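Uncharacterized protein (PDB 4R7F) is of unknown function but contains three immunoglobulin-like beta-sandwich domains and is probably related to type 9 secretion system plug proteins. Local coordinates at residues F6-S11 with V317-S322; V251-D256 with V293-A298; F274-S279 with G342-Q347; L297-L302 with K331-A336; S306-G311 with L349-G354. All blocks are in the same frame, centred on the assembly; numbering follows the deposited sequence. Where two conformers were deposited one is given.

Contact 1: residues F6-S11 with V317-S322; sequences FTDVNS and VLDEKS
K321 carries this contact with its ammonium group. K321 NZ gives a hydrogen bond, tip to tip, to D8 OD1 at 2.9 Å and another to D319 OD2 at 2.8 Å, both salt bridges. Each oxygen takes it through its syn lone pair. The lysine chain bends at chi3 and chi4, which brings K321 CE to 3.0 Å from the backbone O of V9. Water 1 donates to D8 OD2 at 3.2 Å and to D319 OD2 at 2.7 Å, so it bridges the two carboxylates. Beside this network, V317 CG2 touches F6 CD2 at the ring edge, 4.0 Å away, and also packs on the T7 carbonyl. Further out, D319 is held by its own loop. Its OD1 accepts from K321 N in an Asx turn, met from above the carboxylate plane. S322 OG takes the D319 N-H and donates to V317 O at 2.7 Å. On the other side, the D8 backbone bonds to T132, and T7 OG1 to C134 N. The contact joins strand 8-9 to the loop after strand 305-310. Its two acids lie close together, so the shared lysine and water probably offset their repulsion and keep both ionised.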
# COMPACT_ATOMS: atom_id res chain seq x y z
N PHE A 6 -0.10 22.92 -16.22
CA PHE A 6 -0.68 22.05 -15.24
C PHE A 6 -1.91 21.45 -15.83
O PHE A 6 -2.52 22.03 -16.74
CB PHE A 6 -0.98 22.79 -13.93
CG PHE A 6 -1.89 23.98 -14.06
CD1 PHE A 6 -1.38 25.24 -14.37
CD2 PHE A 6 -3.24 23.86 -13.81
CE1 PHE A 6 -2.20 26.35 -14.44
CE2 PHE A 6 -4.09 24.97 -13.90
CZ PHE A 6 -3.58 26.22 -14.21
N THR A 7 -2.26 20.28 -15.35
CA THR A 7 -3.47 19.64 -15.85
C THR A 7 -4.67 20.49 -15.49
O THR A 7 -4.93 20.74 -14.31
CB THR A 7 -3.61 18.26 -15.26
OG1 THR A 7 -2.48 17.49 -15.70
CG2 THR A 7 -4.93 17.60 -15.73
N ASP A 8 -5.36 20.93 -16.53
CA ASP A 8 -6.53 21.81 -16.42
C ASP A 8 -7.41 21.79 -17.68
O ASP A 8 -6.95 21.53 -18.76
CB ASP A 8 -6.04 23.23 -16.19
CG ASP A 8 -7.12 24.14 -15.61
OD1 ASP A 8 -8.11 23.66 -15.01
OD2 ASP A 8 -6.95 25.36 -15.78
N VAL A 9 -8.70 22.01 -17.50
CA VAL A 9 -9.65 22.06 -18.58
C VAL A 9 -10.10 23.50 -18.79
O VAL A 9 -10.43 24.16 -17.84
CB VAL A 9 -10.88 21.21 -18.23
CG1 VAL A 9 -12.00 21.39 -19.26
CG2 VAL A 9 -10.48 19.76 -18.16
N ASN A 10 -10.09 23.98 -20.03
CA ASN A 10 -10.44 25.35 -20.34
C ASN A 10 -11.66 25.44 -21.26
O ASN A 10 -11.85 26.45 -21.89
CB ASN A 10 -9.28 26.06 -21.07
CG ASN A 10 -7.95 25.79 -20.41
OD1 ASN A 10 -7.68 26.25 -19.29
ND2 ASN A 10 -7.11 25.01 -21.08
N SER A 11 -12.41 24.37 -21.42
CA SER A 11 -13.57 24.39 -22.28
C SER A 11 -14.74 23.82 -21.54
O SER A 11 -14.61 22.81 -20.89
CB SER A 11 -13.32 23.57 -23.53
OG SER A 11 -14.55 23.29 -24.19
N VAL A 317 -7.17 21.62 -9.12
CA VAL A 317 -7.00 23.04 -9.41
C VAL A 317 -7.87 23.89 -8.48
O VAL A 317 -9.07 23.67 -8.35
CB VAL A 317 -7.32 23.31 -10.90
CG1 VAL A 317 -7.30 24.79 -11.28
CG2 VAL A 317 -6.37 22.49 -11.78
N LEU A 318 -7.24 24.87 -7.84
CA LEU A 318 -7.92 25.84 -7.00
C LEU A 318 -8.03 27.10 -7.84
O LEU A 318 -7.06 27.84 -7.98
CB LEU A 318 -7.13 26.13 -5.71
CG LEU A 318 -6.81 24.87 -4.89
CD1 LEU A 318 -6.10 25.30 -3.62
CD2 LEU A 318 -8.10 24.14 -4.57
N ASP A 319 -9.23 27.30 -8.40
CA ASP A 319 -9.57 28.47 -9.18
C ASP A 319 -11.11 28.72 -9.17
O ASP A 319 -11.85 28.14 -8.38
CB ASP A 319 -9.03 28.28 -10.61
CG ASP A 319 -9.85 27.25 -11.45
OD1 ASP A 319 -10.78 26.58 -10.91
OD2 ASP A 319 -9.53 27.11 -12.67
N GLU A 320 -11.59 29.57 -10.06
CA GLU A 320 -12.98 30.01 -10.07
C GLU A 320 -13.93 28.89 -10.38
O GLU A 320 -15.09 29.01 -10.09
CB GLU A 320 -13.19 31.10 -11.13
CG GLU A 320 -12.44 32.39 -10.84
CD GLU A 320 -11.02 32.49 -11.42
OE1 GLU A 320 -10.50 31.52 -12.07
OE2 GLU A 320 -10.42 33.57 -11.18
N LYS A 321 -13.45 27.83 -11.02
CA LYS A 321 -14.28 26.69 -11.27
C LYS A 321 -14.54 25.92 -10.02
O LYS A 321 -15.60 25.36 -9.90
CB LYS A 321 -13.66 25.73 -12.27
CG LYS A 321 -13.30 26.31 -13.63
CD LYS A 321 -12.97 25.11 -14.53
CE LYS A 321 -11.70 25.26 -15.35
NZ LYS A 321 -10.44 25.27 -14.54
N SER A 322 -13.55 25.81 -9.12
CA SER A 322 -13.68 24.90 -7.97
C SER A 322 -14.03 25.67 -6.69
O SER A 322 -14.39 25.08 -5.68
CB SER A 322 -12.41 24.11 -7.80
OG SER A 322 -11.31 24.99 -7.53
O HOH W 1 -6.94 27.54 -13.45

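Contact 2: residues V251-D256 with V293-A298; sequences VELMTD and VHFTLA
At the apolar centre L253 CD1 lies over one face of the F295 ring, offset toward its rim, in a CH-pi contact 3.7 Å from the centroid. V293 CG1 touches L253 CG at 3.8 Å, and M227 of strand 225-228 packs on all three residues. This is the parallel pair of an otherwise antiparallel five-stranded sheet, broken into two separate ladders. H294 N bonds to V251 O at 2.9 Å, and L253 N bonds to H294 O. The chain 251-256 then pulls away, and two waters fill the break. Water 2 donates to L253 O and H294 O and accepts from T296 OG1. Water 3 accepts from T296 N at 2.8 Å. Pairing resumes one residue out of step, where D256 N bonds to T296 O and A298 N to D256 O. The D256 carboxylate is buried, with OD1 hydrogen-bonded to H238 and OD2 to Y346 and Y348. Water thus replaces the missing strand bonds, and this carboxylate, met by several donors, is probably ionised.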
# COMPACT_ATOMS: atom_id res chain seq x y z
N VAL A 251 -28.43 14.98 -8.36
CA VAL A 251 -28.06 14.30 -7.15
C VAL A 251 -27.87 15.24 -5.98
O VAL A 251 -26.90 16.00 -5.95
CB VAL A 251 -26.77 13.54 -7.34
CG1 VAL A 251 -26.48 12.71 -6.09
CG2 VAL A 251 -26.84 12.69 -8.60
N GLU A 252 -28.77 15.19 -4.99
CA GLU A 252 -28.61 15.96 -3.77
C GLU A 252 -27.76 15.13 -2.81
O GLU A 252 -28.19 14.08 -2.35
CB GLU A 252 -29.97 16.31 -3.15
CG GLU A 252 -29.92 17.51 -2.18
CD GLU A 252 -30.94 17.41 -1.03
OE1 GLU A 252 -31.82 16.54 -1.11
OE2 GLU A 252 -30.86 18.19 -0.05
N LEU A 253 -26.54 15.59 -2.55
CA LEU A 253 -25.69 14.93 -1.61
C LEU A 253 -26.16 15.32 -0.22
O LEU A 253 -26.68 16.42 -0.00
CB LEU A 253 -24.23 15.34 -1.77
CG LEU A 253 -23.49 15.01 -3.05
CD1 LEU A 253 -22.04 15.52 -3.04
CD2 LEU A 253 -23.49 13.54 -3.23
N MSE A 254 -25.95 14.41 0.72
CA MSE A 254 -26.15 14.66 2.12
C MSE A 254 -25.27 15.80 2.53
O MSE A 254 -24.25 16.08 1.90
CB MSE A 254 -25.76 13.42 2.92
CG MSE A 254 -26.80 12.30 2.75
SE MSE A 254 -26.17 10.75 3.78
CE MSE A 254 -27.76 9.64 3.42
N THR A 255 -25.70 16.48 3.57
CA THR A 255 -25.06 17.69 4.03
C THR A 255 -23.72 17.36 4.68
O THR A 255 -23.60 16.38 5.42
CB THR A 255 -25.98 18.46 4.99
OG1 THR A 255 -27.13 18.85 4.24
CG2 THR A 255 -25.31 19.71 5.55
N ASP A 256 -22.72 18.15 4.34
CA ASP A 256 -21.39 18.00 4.92
C ASP A 256 -21.20 19.03 6.02
O ASP A 256 -21.78 20.10 5.93
CB ASP A 256 -20.32 18.18 3.84
CG ASP A 256 -20.33 17.08 2.79
OD1 ASP A 256 -20.52 15.92 3.19
OD2 ASP A 256 -20.09 17.35 1.57
N VAL A 293 -24.54 17.27 -9.77
CA VAL A 293 -24.37 16.92 -8.36
C VAL A 293 -24.29 18.16 -7.48
O VAL A 293 -23.56 19.07 -7.79
CB VAL A 293 -23.15 16.04 -8.18
CG1 VAL A 293 -23.01 15.61 -6.74
CG2 VAL A 293 -23.25 14.85 -9.13
N HIS A 294 -25.05 18.14 -6.38
CA HIS A 294 -25.18 19.27 -5.49
C HIS A 294 -24.46 19.02 -4.19
O HIS A 294 -24.82 18.09 -3.45
CB HIS A 294 -26.64 19.58 -5.16
CG HIS A 294 -27.48 19.89 -6.34
ND1 HIS A 294 -27.76 21.18 -6.74
CD2 HIS A 294 -28.09 19.09 -7.24
CE1 HIS A 294 -28.50 21.16 -7.83
NE2 HIS A 294 -28.70 19.90 -8.16
N PHE A 295 -23.48 19.87 -3.92
CA PHE A 295 -22.67 19.78 -2.69
C PHE A 295 -23.12 20.85 -1.74
O PHE A 295 -23.37 21.98 -2.16
CB PHE A 295 -21.20 20.03 -2.98
CG PHE A 295 -20.54 18.98 -3.84
CD1 PHE A 295 -20.72 18.98 -5.20
CD2 PHE A 295 -19.70 18.05 -3.28
CE1 PHE A 295 -20.08 18.05 -5.98
CE2 PHE A 295 -19.08 17.11 -4.06
CZ PHE A 295 -19.26 17.11 -5.41
N THR A 296 -23.15 20.51 -0.45
CA THR A 296 -23.56 21.41 0.59
C THR A 296 -22.64 21.28 1.77
O THR A 296 -22.47 20.17 2.28
CB THR A 296 -25.00 21.09 1.05
OG1 THR A 296 -25.90 21.28 -0.04
CG2 THR A 296 -25.41 22.02 2.13
N LEU A 297 -22.03 22.39 2.20
CA LEU A 297 -21.23 22.42 3.44
C LEU A 297 -21.85 23.41 4.41
O LEU A 297 -21.77 24.60 4.20
CB LEU A 297 -19.77 22.78 3.15
CG LEU A 297 -18.87 23.03 4.38
CD1 LEU A 297 -18.73 21.77 5.22
CD2 LEU A 297 -17.50 23.54 3.97
N ALA A 298 -22.46 22.90 5.48
CA ALA A 298 -23.17 23.73 6.46
C ALA A 298 -22.25 24.22 7.56
O ALA A 298 -21.86 23.47 8.40
CB ALA A 298 -24.34 22.98 7.08
O HOH W 2 -26.09 18.73 -1.18
O HOH W 3 -22.62 17.80 0.22

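Contact 3: residues F274-S279 with G342-Q347; sequences FFIRCS and GSYNYQ
F274 holds its ring in the crowded position between backbone N and carbonyl carbon (chi1 68°). The CG of Y344 instead lies anti to its carbonyl carbon (chi1 -74°). The two side chains then run side by side, pointing the same way. F274 CB sits over one face of the tyrosine ring, 3.4 Å from Y344 CD2, in a CH-pi contact. The rings are near parallel, at 18°, but slid apart, with centroids 5.0 Å from each other. I276 CD1 reaches the phenol end, 3.6 Å from Y344 OH, which is hydrogen-bonded to K340 O. On the face of F275 and S343, the extended R277 chain brings its guanidinium back over F275 CB. In the conformer given, R277 NH1 makes a bent hydrogen bond to S343 OG at 3.0 Å, close to the guanidinium plane. Between these faces F275 and S343 form a hydrogen-bonded pair: F275 N to S343 O at 2.8 Å, S343 N to F275 O at 2.9 Å. Beyond R277, C278 is tied to C281 by a disulfide. Strand 274-276 thus pairs antiparallel with the start of strand 342-352 in one sheet of an immunoglobulin-like sandwich, its F274 and I276 side against strand 14-21.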
# COMPACT_ATOMS: atom_id res chain seq x y z
N PHE A 274 -11.28 9.66 -8.34
CA PHE A 274 -12.64 9.23 -8.67
C PHE A 274 -12.58 8.09 -9.66
O PHE A 274 -11.56 7.90 -10.32
CB PHE A 274 -13.48 10.40 -9.22
CG PHE A 274 -13.05 10.90 -10.57
CD1 PHE A 274 -13.40 10.23 -11.72
CD2 PHE A 274 -12.33 12.06 -10.69
CE1 PHE A 274 -12.99 10.71 -12.94
CE2 PHE A 274 -11.96 12.56 -11.89
CZ PHE A 274 -12.27 11.88 -13.02
N PHE A 275 -13.69 7.36 -9.80
CA PHE A 275 -13.73 6.16 -10.61
C PHE A 275 -15.06 6.13 -11.30
O PHE A 275 -16.09 6.16 -10.64
CB PHE A 275 -13.59 4.93 -9.74
CG PHE A 275 -12.35 4.96 -8.91
CD1 PHE A 275 -12.36 5.56 -7.65
CD2 PHE A 275 -11.15 4.48 -9.41
CE1 PHE A 275 -11.21 5.67 -6.91
CE2 PHE A 275 -10.01 4.55 -8.65
CZ PHE A 275 -10.04 5.15 -7.41
N ILE A 276 -15.03 6.10 -12.63
CA ILE A 276 -16.25 6.14 -13.42
C ILE A 276 -16.83 4.72 -13.49
O ILE A 276 -16.18 3.80 -13.94
CB ILE A 276 -15.99 6.69 -14.81
CG1 ILE A 276 -15.40 8.12 -14.74
CG2 ILE A 276 -17.27 6.64 -15.64
CD1 ILE A 276 -16.23 9.15 -14.00
N ARG A 277 -18.07 4.59 -13.01
CA ARG A 277 -18.75 3.31 -12.79
C ARG A 277 -20.26 3.57 -12.89
O ARG A 277 -20.74 4.67 -12.60
CB ARG A 277 -18.42 2.75 -11.39
CG ARG A 277 -16.94 2.63 -11.01
CD ARG A 277 -16.77 2.19 -9.56
NE ARG A 277 -15.46 1.59 -9.27
CZ ARG A 277 -14.84 1.72 -8.10
NH1 ARG A 277 -15.42 2.43 -7.15
NH2 ARG A 277 -13.66 1.16 -7.88
N CYS A 278 -21.03 2.57 -13.30
CA CYS A 278 -22.49 2.63 -13.20
C CYS A 278 -23.03 1.21 -13.09
O CYS A 278 -22.33 0.27 -13.46
CB CYS A 278 -23.13 3.41 -14.35
SG CYS A 278 -22.39 3.18 -15.96
N SER A 279 -24.23 1.05 -12.52
CA SER A 279 -24.84 -0.27 -12.26
C SER A 279 -25.08 -1.07 -13.56
O SER A 279 -25.78 -0.60 -14.47
CB SER A 279 -26.15 -0.10 -11.49
OG SER A 279 -25.89 0.08 -10.11
N GLY A 342 -20.21 7.66 -10.93
CA GLY A 342 -19.10 6.90 -10.36
C GLY A 342 -18.93 7.12 -8.86
O GLY A 342 -19.85 7.61 -8.18
N SER A 343 -17.75 6.74 -8.35
CA SER A 343 -17.35 6.96 -6.95
C SER A 343 -16.37 8.10 -6.92
O SER A 343 -15.35 8.06 -7.62
CB SER A 343 -16.65 5.73 -6.34
OG SER A 343 -17.43 4.56 -6.53
N TYR A 344 -16.66 9.09 -6.09
CA TYR A 344 -15.80 10.29 -5.98
C TYR A 344 -15.24 10.48 -4.58
O TYR A 344 -15.99 10.39 -3.59
CB TYR A 344 -16.58 11.55 -6.41
CG TYR A 344 -16.81 11.66 -7.92
CD1 TYR A 344 -17.76 10.86 -8.57
CD2 TYR A 344 -16.09 12.57 -8.69
CE1 TYR A 344 -17.96 10.95 -9.95
CE2 TYR A 344 -16.27 12.66 -10.06
CZ TYR A 344 -17.21 11.84 -10.68
OH TYR A 344 -17.38 11.96 -12.04
N ASN A 345 -13.93 10.73 -4.49
CA ASN A 345 -13.36 11.36 -3.31
C ASN A 345 -13.42 12.89 -3.47
O ASN A 345 -13.24 13.43 -4.57
CB ASN A 345 -11.86 11.03 -3.14
CG ASN A 345 -11.57 9.59 -2.69
OD1 ASN A 345 -10.48 9.34 -2.20
ND2 ASN A 345 -12.47 8.66 -2.89
N TYR A 346 -13.57 13.60 -2.37
CA TYR A 346 -13.56 15.05 -2.40
C TYR A 346 -13.32 15.61 -1.01
O TYR A 346 -13.48 14.93 -0.02
CB TYR A 346 -14.89 15.60 -2.98
CG TYR A 346 -16.12 15.45 -2.10
CD1 TYR A 346 -16.84 14.26 -2.04
CD2 TYR A 346 -16.59 16.52 -1.36
CE1 TYR A 346 -17.99 14.16 -1.24
CE2 TYR A 346 -17.72 16.41 -0.56
CZ TYR A 346 -18.42 15.24 -0.49
OH TYR A 346 -19.55 15.20 0.31
N GLN A 347 -12.92 16.88 -0.97
CA GLN A 347 -12.79 17.59 0.28
C GLN A 347 -12.85 19.08 0.01
O GLN A 347 -12.91 19.54 -1.14
CB GLN A 347 -11.47 17.25 0.95
CG GLN A 347 -10.29 17.82 0.22
CD GLN A 347 -8.95 17.47 0.85
OE1 GLN A 347 -8.85 16.93 1.95
NE2 GLN A 347 -7.89 17.79 0.13

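Contact 4: residues L297-L302 with K331-A336; sequences LACDPL and KQYEKA
Y333 OH has two hydrogen bonds. Y333 OH accepts from L302 N at 2.9 Å, with an N-H...O angle of 156°. Y333 OH donates to water 4 at 2.5 Å. That water in turn donates to L302 O at 2.6 Å, so both backbone polar atoms of L302 are tied to one phenol. The tyrosine CG lies anti to its carbonyl carbon (chi1 -71°), which sends the ring along the loop that follows A298. C299 SG meets the ring at its edge, in plane, 3.8 Å from Y333 CE2, a sulfur-aromatic contact. L302 crosses the ring at about a right angle and brings L302 CD1 to 4.0 Å from Y333 CE2. P301 CA packs near the hydroxyl. The backbones pair as antiparallel strands of the five-stranded mixed sheet in this sandwich domain. L297 N bonds to Y333 O at 2.8 Å, almost straight, and Y333 N bonds back to L297 O at 2.9 Å. L297 and Y333 lie side by side on the same face, with their CB atoms touching. Just before this pair, K331 and Q332 both face N327 in a G1 beta bulge, and K331 takes positive phi. Next to the bulge the carbonyls of C299 and K331 lie close, two acceptors with no bond between them. C299 O is instead met by Y326 OH. The Y326 ring also stands edge-to-face with Y333.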
# COMPACT_ATOMS: atom_id res chain seq x y z
N LEU A 297 -22.03 22.39 2.20
CA LEU A 297 -21.23 22.42 3.44
C LEU A 297 -21.85 23.41 4.41
O LEU A 297 -21.77 24.60 4.20
CB LEU A 297 -19.77 22.78 3.15
CG LEU A 297 -18.87 23.03 4.38
CD1 LEU A 297 -18.73 21.77 5.22
CD2 LEU A 297 -17.50 23.54 3.97
N ALA A 298 -22.46 22.90 5.48
CA ALA A 298 -23.17 23.73 6.46
C ALA A 298 -22.25 24.22 7.56
O ALA A 298 -21.86 23.47 8.40
CB ALA A 298 -24.34 22.98 7.08
N CYS A 299 -21.88 25.49 7.52
CA CYS A 299 -21.12 26.11 8.57
C CYS A 299 -21.26 27.56 8.31
O CYS A 299 -21.80 27.96 7.25
CB CYS A 299 -19.65 25.68 8.55
SG CYS A 299 -18.79 25.97 7.00
N ASP A 300 -20.84 28.34 9.30
CA ASP A 300 -20.79 29.79 9.16
C ASP A 300 -19.71 30.08 8.17
O ASP A 300 -18.79 29.27 8.05
CB ASP A 300 -20.37 30.41 10.49
CG ASP A 300 -21.53 30.49 11.49
OD1 ASP A 300 -22.73 30.24 11.12
OD2 ASP A 300 -21.24 30.86 12.63
N PRO A 301 -19.78 31.23 7.46
CA PRO A 301 -18.72 31.44 6.49
C PRO A 301 -17.39 31.71 7.19
O PRO A 301 -17.34 32.42 8.20
CB PRO A 301 -19.20 32.65 5.70
CG PRO A 301 -19.94 33.47 6.73
CD PRO A 301 -20.65 32.41 7.58
N LEU A 302 -16.33 31.15 6.63
CA LEU A 302 -15.01 31.35 7.14
C LEU A 302 -14.45 32.67 6.62
O LEU A 302 -14.44 32.91 5.42
CB LEU A 302 -14.07 30.21 6.73
CG LEU A 302 -14.22 28.88 7.48
CD1 LEU A 302 -15.55 28.26 7.15
CD2 LEU A 302 -13.12 27.93 7.02
N LYS A 331 -27.20 29.60 5.12
CA LYS A 331 -25.93 29.50 5.85
C LYS A 331 -25.07 28.28 5.47
O LYS A 331 -24.61 27.51 6.33
CB LYS A 331 -26.16 29.55 7.36
CG LYS A 331 -26.96 30.76 7.83
CD LYS A 331 -26.28 32.07 7.49
CE LYS A 331 -27.24 33.24 7.70
NZ LYS A 331 -26.70 34.52 7.14
N GLN A 332 -24.83 28.14 4.18
CA GLN A 332 -24.12 26.99 3.64
C GLN A 332 -23.28 27.39 2.46
O GLN A 332 -23.67 28.27 1.68
CB GLN A 332 -25.10 25.96 3.16
CG GLN A 332 -26.03 25.47 4.26
CD GLN A 332 -27.09 24.55 3.72
OE1 GLN A 332 -27.56 24.70 2.59
NE2 GLN A 332 -27.48 23.60 4.54
N TYR A 333 -22.13 26.75 2.33
CA TYR A 333 -21.41 26.75 1.06
C TYR A 333 -22.13 25.76 0.15
O TYR A 333 -22.49 24.67 0.59
CB TYR A 333 -19.95 26.34 1.29
CG TYR A 333 -19.07 27.37 2.01
CD1 TYR A 333 -18.43 28.37 1.30
CD2 TYR A 333 -18.87 27.31 3.36
CE1 TYR A 333 -17.65 29.31 1.92
CE2 TYR A 333 -18.05 28.22 4.01
CZ TYR A 333 -17.43 29.22 3.29
OH TYR A 333 -16.61 30.15 3.92
N GLU A 334 -22.38 26.13 -1.10
CA GLU A 334 -23.10 25.28 -2.02
C GLU A 334 -22.55 25.38 -3.42
O GLU A 334 -22.16 26.44 -3.87
CB GLU A 334 -24.59 25.65 -2.06
CG GLU A 334 -25.34 25.32 -0.77
CD GLU A 334 -26.86 25.55 -0.85
OE1 GLU A 334 -27.44 25.21 -1.90
OE2 GLU A 334 -27.48 26.02 0.15
N LYS A 335 -22.54 24.24 -4.11
CA LYS A 335 -22.14 24.18 -5.50
C LYS A 335 -22.82 23.02 -6.26
O LYS A 335 -23.00 21.90 -5.73
CB LYS A 335 -20.61 24.09 -5.60
CG LYS A 335 -20.06 24.28 -7.01
CD LYS A 335 -18.54 24.41 -7.02
CE LYS A 335 -18.02 25.04 -8.29
NZ LYS A 335 -17.98 26.51 -8.20
N ALA A 336 -23.18 23.32 -7.51
CA ALA A 336 -23.74 22.35 -8.47
C ALA A 336 -22.66 22.06 -9.46
O ALA A 336 -22.07 22.98 -10.00
CB ALA A 336 -24.92 22.95 -9.21
O HOH W 4 -14.79 31.75 3.13

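Contact 5: residues S306-G311 with L349-G354; sequences SVYLNG and LFVPTG
The Y308 ring has the backbone O of L349 at its edge, near the ring plane. V351 CG2 comes in obliquely, 3.5 Å from Y308 CE1, and the two side chains cross at a slant. The F350 ring, on the other face of the sheet, meets V307 CG2 at its edge, 4.4 Å from F350 CD1. On the third flat group, the N310 amide, L349 CD1 rests 3.5 Å from N310 CG. N310 CG stands anti to its backbone N (chi1 -178°), which lays the amide against L349, and its OD1 accepts from Q347 NE2. Four backbone bonds hold the strands. S306 N bonds to V351 O at 3.0 Å, with the donor above the carbonyl plane. V351 N bonds to S306 O at 2.8 Å. Y308 N bonds to L349 O at 2.8 Å, and L349 N to Y308 O. Between them, V307 and F350 make the non-hydrogen-bonded pair, and each CA-H faces a carbonyl across the gap. The strands are well twisted, with N-to-C directions at 142°. This antiparallel ladder lies at the late end of strand 342-352, in one sheet of the beta sandwich. The other edge of strand 305-310 bonds to S322 and M324. L318 and S322 pack on Y308, while L309 lies against Y346 and Y348.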
# COMPACT_ATOMS: atom_id res chain seq x y z
N SER A 306 -11.24 31.84 1.15
CA SER A 306 -12.26 31.20 0.32
C SER A 306 -12.19 29.69 0.41
O SER A 306 -11.14 29.13 0.73
CB SER A 306 -12.12 31.68 -1.12
OG SER A 306 -12.30 33.09 -1.18
N VAL A 307 -13.32 29.03 0.18
CA VAL A 307 -13.42 27.58 0.25
C VAL A 307 -13.50 27.04 -1.15
O VAL A 307 -14.24 27.61 -2.01
CB VAL A 307 -14.62 27.11 1.08
CG1 VAL A 307 -14.73 25.59 1.12
CG2 VAL A 307 -14.47 27.64 2.49
N TYR A 308 -12.72 25.99 -1.39
CA TYR A 308 -12.63 25.31 -2.68
C TYR A 308 -12.91 23.81 -2.55
O TYR A 308 -12.40 23.12 -1.65
CB TYR A 308 -11.25 25.47 -3.26
CG TYR A 308 -10.88 26.87 -3.65
CD1 TYR A 308 -10.44 27.79 -2.70
CD2 TYR A 308 -10.97 27.28 -4.98
CE1 TYR A 308 -10.10 29.07 -3.05
CE2 TYR A 308 -10.61 28.56 -5.33
CZ TYR A 308 -10.20 29.45 -4.36
OH TYR A 308 -9.91 30.71 -4.73
N LEU A 309 -13.69 23.30 -3.48
CA LEU A 309 -13.94 21.87 -3.59
C LEU A 309 -12.72 21.28 -4.27
O LEU A 309 -12.17 21.82 -5.21
CB LEU A 309 -15.22 21.68 -4.38
CG LEU A 309 -15.91 20.34 -4.53
CD1 LEU A 309 -15.95 19.53 -3.24
CD2 LEU A 309 -17.32 20.64 -5.04
N ASN A 310 -12.21 20.21 -3.70
CA ASN A 310 -10.90 19.75 -4.08
C ASN A 310 -10.92 18.24 -4.32
O ASN A 310 -11.60 17.48 -3.62
CB ASN A 310 -9.92 20.10 -2.97
CG ASN A 310 -8.51 19.69 -3.29
OD1 ASN A 310 -7.92 18.79 -2.66
ND2 ASN A 310 -7.98 20.32 -4.30
N GLY A 311 -10.13 17.82 -5.30
CA GLY A 311 -9.99 16.40 -5.66
C GLY A 311 -9.72 16.28 -7.15
O GLY A 311 -9.67 17.29 -7.86
N LEU A 349 -11.09 22.71 0.86
CA LEU A 349 -9.90 23.40 1.28
C LEU A 349 -10.21 24.87 1.44
O LEU A 349 -10.95 25.43 0.66
CB LEU A 349 -8.79 23.23 0.25
CG LEU A 349 -8.21 21.85 0.01
CD1 LEU A 349 -7.08 21.98 -1.02
CD2 LEU A 349 -7.66 21.26 1.30
N PHE A 350 -9.60 25.48 2.44
CA PHE A 350 -9.62 26.90 2.68
C PHE A 350 -8.33 27.54 2.15
O PHE A 350 -7.23 27.08 2.47
CB PHE A 350 -9.71 27.11 4.20
CG PHE A 350 -9.72 28.52 4.63
CD1 PHE A 350 -10.82 29.33 4.38
CD2 PHE A 350 -8.62 29.06 5.28
CE1 PHE A 350 -10.82 30.66 4.77
CE2 PHE A 350 -8.63 30.39 5.68
CZ PHE A 350 -9.74 31.18 5.43
N VAL A 351 -8.44 28.62 1.39
CA VAL A 351 -7.27 29.38 0.92
C VAL A 351 -7.36 30.76 1.54
O VAL A 351 -8.29 31.50 1.22
CB VAL A 351 -7.25 29.51 -0.60
CG1 VAL A 351 -6.02 30.28 -1.05
CG2 VAL A 351 -7.28 28.14 -1.26
N PRO A 352 -6.42 31.10 2.46
CA PRO A 352 -6.39 32.39 3.14
C PRO A 352 -6.21 33.47 2.11
O PRO A 352 -5.67 33.19 1.06
CB PRO A 352 -5.14 32.31 4.07
CG PRO A 352 -4.75 30.90 4.08
CD PRO A 352 -5.31 30.23 2.85
N THR A 353 -6.72 34.68 2.36
CA THR A 353 -6.67 35.73 1.34
C THR A 353 -5.20 36.11 1.19
O THR A 353 -4.46 36.12 2.18
CB THR A 353 -7.55 36.97 1.67
OG1 THR A 353 -7.27 37.44 3.00
CG2 THR A 353 -9.10 36.64 1.46
N GLY A 354 -4.79 36.35 -0.05
CA GLY A 354 -3.38 36.59 -0.38
C GLY A 354 -2.48 35.37 -0.38
O GLY A 354 -1.27 35.49 -0.21

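How the contacts relate
Contacts 3 and 5 are buried and share strand 342-352, which pairs with strand 274-276 near its start and strand 305-310 near its end. Contacts 2 and 4 are partly buried, lie in the other sheet, and share strand 290-298. The two sheets meet through side chains: F295 of contact 2 packs on Y346 and L309, and Y333 of contact 4 on V307. Contact 1 is at the surface and joins the N-terminal region to this domain mainly by charge and water. It meets contact 5 where S322 probably bonds to the L309 backbone and where Y308 packs. The other four all have strand bonds, but contact 2 has water in the break between its ladders and contact 4 at its loop.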